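Local coordinates for VOC domain-containing protein (Streptococcus mutans, PDB 3L7T) that binds zinc and, as a member of the glyoxalase/bleomycin resistance/dioxygenase superfamily, may have a lactoylglutathione lyase-like activity, at the interface of chains A and B. Numbering follows the deposited sequence. Chains: chain A/B, Putative uncharacterized protein.

The interface of chains A and B. Residues chain A 8-10, 55, 57; chain B 83-84, 131, 133.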
ATOM      1  N   HIS A   8       7.286   5.642   2.254  1.00 20.66           N
ATOM      2  CA  HIS A   8       6.407   5.856   1.094  1.00 20.09           C
ATOM      3  C   HIS A   8       5.640   4.590   0.735  1.00 21.41           C
ATOM      4  O   HIS A   8       5.989   3.475   1.172  1.00 20.36           O
ATOM      5  CB  HIS A   8       7.221   6.390  -0.122  1.00 20.89           C
ATOM      6  CG  HIS A   8       8.163   5.390  -0.724  1.00 19.83           C
ATOM      7  ND1 HIS A   8       9.490   5.297  -0.357  1.00 23.21           N
ATOM      8  CD2 HIS A   8       7.991   4.499  -1.729  1.00 19.62           C
ATOM      9  CE1 HIS A   8      10.091   4.388  -1.108  1.00 24.05           C
ATOM     10  NE2 HIS A   8       9.187   3.857  -1.914  1.00 23.11           N
ATOM     11  N   VAL A   9       4.564   4.785  -0.031  1.00 17.78           N
ATOM     12  CA  VAL A   9       3.759   3.691  -0.561  1.00 21.42           C
ATOM     13  C   VAL A   9       3.730   3.952  -2.052  1.00 20.70           C
ATOM     14  O   VAL A   9       3.551   5.099  -2.467  1.00 22.83           O
ATOM     15  CB  VAL A   9       2.308   3.794  -0.063  1.00 20.12           C
ATOM     16  CG1 VAL A   9       1.546   2.518  -0.437  1.00 22.47           C
ATOM     17  CG2 VAL A   9       2.301   3.922   1.475  1.00 21.84           C
ATOM     18  N   ALA A  10       3.968   2.911  -2.832  1.00 20.89           N
ATOM     19  CA  ALA A  10       4.025   3.037  -4.296  1.00 19.71           C
ATOM     20  C   ALA A  10       2.832   2.327  -4.889  1.00 20.60           C
ATOM     21  O   ALA A  10       2.291   1.387  -4.301  1.00 20.07           O
ATOM     22  CB  ALA A  10       5.305   2.424  -4.808  1.00 17.77           C
ATOM     23  N   GLU A  55       4.133   7.224  -4.208  1.00 21.31           N
ATOM     24  CA  GLU A  55       4.893   7.182  -5.449  1.00 20.43           C
ATOM     25  C   GLU A  55       4.001   6.576  -6.498  1.00 24.12           C
ATOM     26  O   GLU A  55       3.690   5.399  -6.420  1.00 23.38           O
ATOM     27  CB  GLU A  55       6.119   6.275  -5.311  1.00 24.52           C
ATOM     28  CG  GLU A  55       7.212   6.799  -4.418  1.00 26.98           C
ATOM     29  CD  GLU A  55       8.478   5.969  -4.526  1.00 29.70           C
ATOM     30  OE1 GLU A  55       8.391   4.798  -4.994  1.00 28.93           O
ATOM     31  OE2 GLU A  55       9.499   6.438  -3.978  1.00 32.00           O
ATOM     32  N   PHE A  57       3.484   5.241 -10.242  1.00 23.00           N
ATOM     33  CA  PHE A  57       4.238   4.799 -11.408  1.00 22.89           C
ATOM     34  C   PHE A  57       3.282   4.498 -12.524  1.00 20.49           C
ATOM     35  O   PHE A  57       2.349   3.741 -12.344  1.00 23.64           O
ATOM     36  CB  PHE A  57       5.014   3.521 -11.113  1.00 21.45           C
ATOM     37  CG  PHE A  57       6.194   3.717 -10.200  1.00 23.76           C
ATOM     38  CD1 PHE A  57       7.463   3.938 -10.721  1.00 26.53           C
ATOM     39  CD2 PHE A  57       6.047   3.563  -8.828  1.00 23.26           C
ATOM     40  CE1 PHE A  57       8.583   4.040  -9.889  1.00 24.54           C
ATOM     41  CE2 PHE A  57       7.166   3.626  -7.981  1.00 21.11           C
ATOM     42  CZ  PHE A  57       8.432   3.885  -8.529  1.00 23.07           C
TER
ATOM     43  N   ARG B  83       1.702  -1.195  -4.920  1.00 18.68           N
ATOM     44  CA  ARG B  83       2.811  -1.893  -5.492  1.00 21.99           C
ATOM     45  C   ARG B  83       3.775  -2.342  -4.379  1.00 21.16           C
ATOM     46  O   ARG B  83       4.051  -3.533  -4.242  1.00 23.17           O
ATOM     47  CB  ARG B  83       3.496  -0.999  -6.526  1.00 21.01           C
ATOM     48  CG  ARG B  83       4.684  -1.654  -7.175  1.00 22.33           C
ATOM     49  CD  ARG B  83       5.551  -0.628  -7.900  1.00 21.77           C
ATOM     50  NE  ARG B  83       6.508  -1.350  -8.736  1.00 22.41           N
ATOM     51  CZ  ARG B  83       7.462  -0.768  -9.447  1.00 31.63           C
ATOM     52  NH1 ARG B  83       7.638   0.554  -9.385  1.00 30.46           N
ATOM     53  NH2 ARG B  83       8.296  -1.517 -10.164  1.00 30.16           N
ATOM     54  N   HIS B  84       4.319  -1.408  -3.606  1.00 21.27           N
ATOM     55  CA  HIS B  84       5.221  -1.816  -2.508  1.00 22.44           C
ATOM     56  C   HIS B  84       5.269  -0.755  -1.426  1.00 21.54           C
ATOM     57  O   HIS B  84       4.647   0.280  -1.558  1.00 20.43           O
ATOM     58  CB  HIS B  84       6.640  -2.108  -3.002  1.00 25.44           C
ATOM     59  CG  HIS B  84       7.355  -0.909  -3.544  1.00 24.01           C
ATOM     60  ND1 HIS B  84       7.727  -0.807  -4.866  1.00 27.84           N
ATOM     61  CD2 HIS B  84       7.815   0.208  -2.937  1.00 26.48           C
ATOM     62  CE1 HIS B  84       8.338   0.345  -5.062  1.00 30.25           C
ATOM     63  NE2 HIS B  84       8.378   0.993  -3.913  1.00 30.58           N
ATOM     64  N   GLU B 131      10.648  -2.216   1.532  1.00 25.16           N
ATOM     65  CA  GLU B 131      11.846  -1.454   1.305  1.00 27.14           C
ATOM     66  C   GLU B 131      12.320  -0.848   2.626  1.00 25.30           C
ATOM     67  O   GLU B 131      11.522  -0.367   3.411  1.00 27.88           O
ATOM     68  CB  GLU B 131      11.550  -0.369   0.274  1.00 28.08           C
ATOM     69  CG  GLU B 131      12.751   0.306  -0.311  1.00 32.59           C
ATOM     70  CD  GLU B 131      12.343   1.409  -1.304  1.00 32.07           C
ATOM     71  OE1 GLU B 131      11.410   1.207  -2.112  1.00 44.00           O
ATOM     72  OE2 GLU B 131      12.857   2.523  -1.177  1.00 37.34           O
ATOM     73  N   HIS B 133      14.514   2.361   3.891  1.00 22.42           N
ATOM     74  CA  HIS B 133      14.829   3.602   3.190  1.00 20.20           C
ATOM     75  C   HIS B 133      15.292   4.627   4.226  1.00 23.87           C
ATOM     76  O   HIS B 133      14.681   4.740   5.270  1.00 24.69           O
ATOM     77  CB  HIS B 133      13.572   4.115   2.480  1.00 22.78           C
ATOM     78  CG  HIS B 133      13.851   5.151   1.444  1.00 23.20           C
ATOM     79  ND1 HIS B 133      14.319   6.407   1.758  1.00 31.23           N
ATOM     80  CD2 HIS B 133      13.761   5.109   0.097  1.00 25.75           C
ATOM     81  CE1 HIS B 133      14.406   7.128   0.654  1.00 32.78           C
ATOM     82  NE2 HIS B 133      14.066   6.366  -0.368  1.00 33.49           N
TER
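B:His84 and B:Arg83 meet A:Ala10 where strand 81-88 of chain B runs antiparallel to strand 5-12 of chain A. The amide of A:Ala10 donates a hydrogen bond to the carbonyl of B:His84 (N to O 3.0 Å), and its own carbonyl accepts the amide of B:Arg83, N to O 2.7 Å, pairing A:Ala10 with two consecutive residues of chain B. Beside the paired backbones, the methyl of A:Ala10 rests on one face of the B:His84 imidazole, nearer the rim than the middle, with CB 3.7 Å from the ring centroid. The B:His84 ring leaves its strand with CG between backbone N and carbonyl carbon (chi1 65°), which carries NE2 toward A:His8; the two NE2 atoms lie 3.6 Å apart.

B:Arg83 sends an extended side chain out on the same side as the B:His84 ring, and it crosses A:Phe57 at about a right angle. NH1 sits over the middle of the phenyl face, 3.3 Å from the ring centroid, in a cation-pi contact. The guanidinium stands almost upright on the ring, their planes 84° apart, so one terminal nitrogen does the touching while the group does not stack flat. The edge of the same phenyl ring meets the methyl of A:Ala10, which is thus packed against two rings.

Farther along, the carboxylate of B:Glu131 reaches the edge of A:His8, OE2 lying 3.3 Å from CE1, while A:Glu55 places OE2 over one face of that imidazole. A:His8 turns its CE1 edge toward the face of B:His133, near CD2, the ring planes 85° apart.

A:His8, A:Glu55, B:His84 and B:Glu131 are zinc-binding residues, and here they converge from both chains, as expected of the shared metal site of a glyoxalase-type dimer. The strand bridge and the packing around A:Ala10 bring the two pairs of ligands together from opposite chains, probably setting the geometry in which zinc is bound.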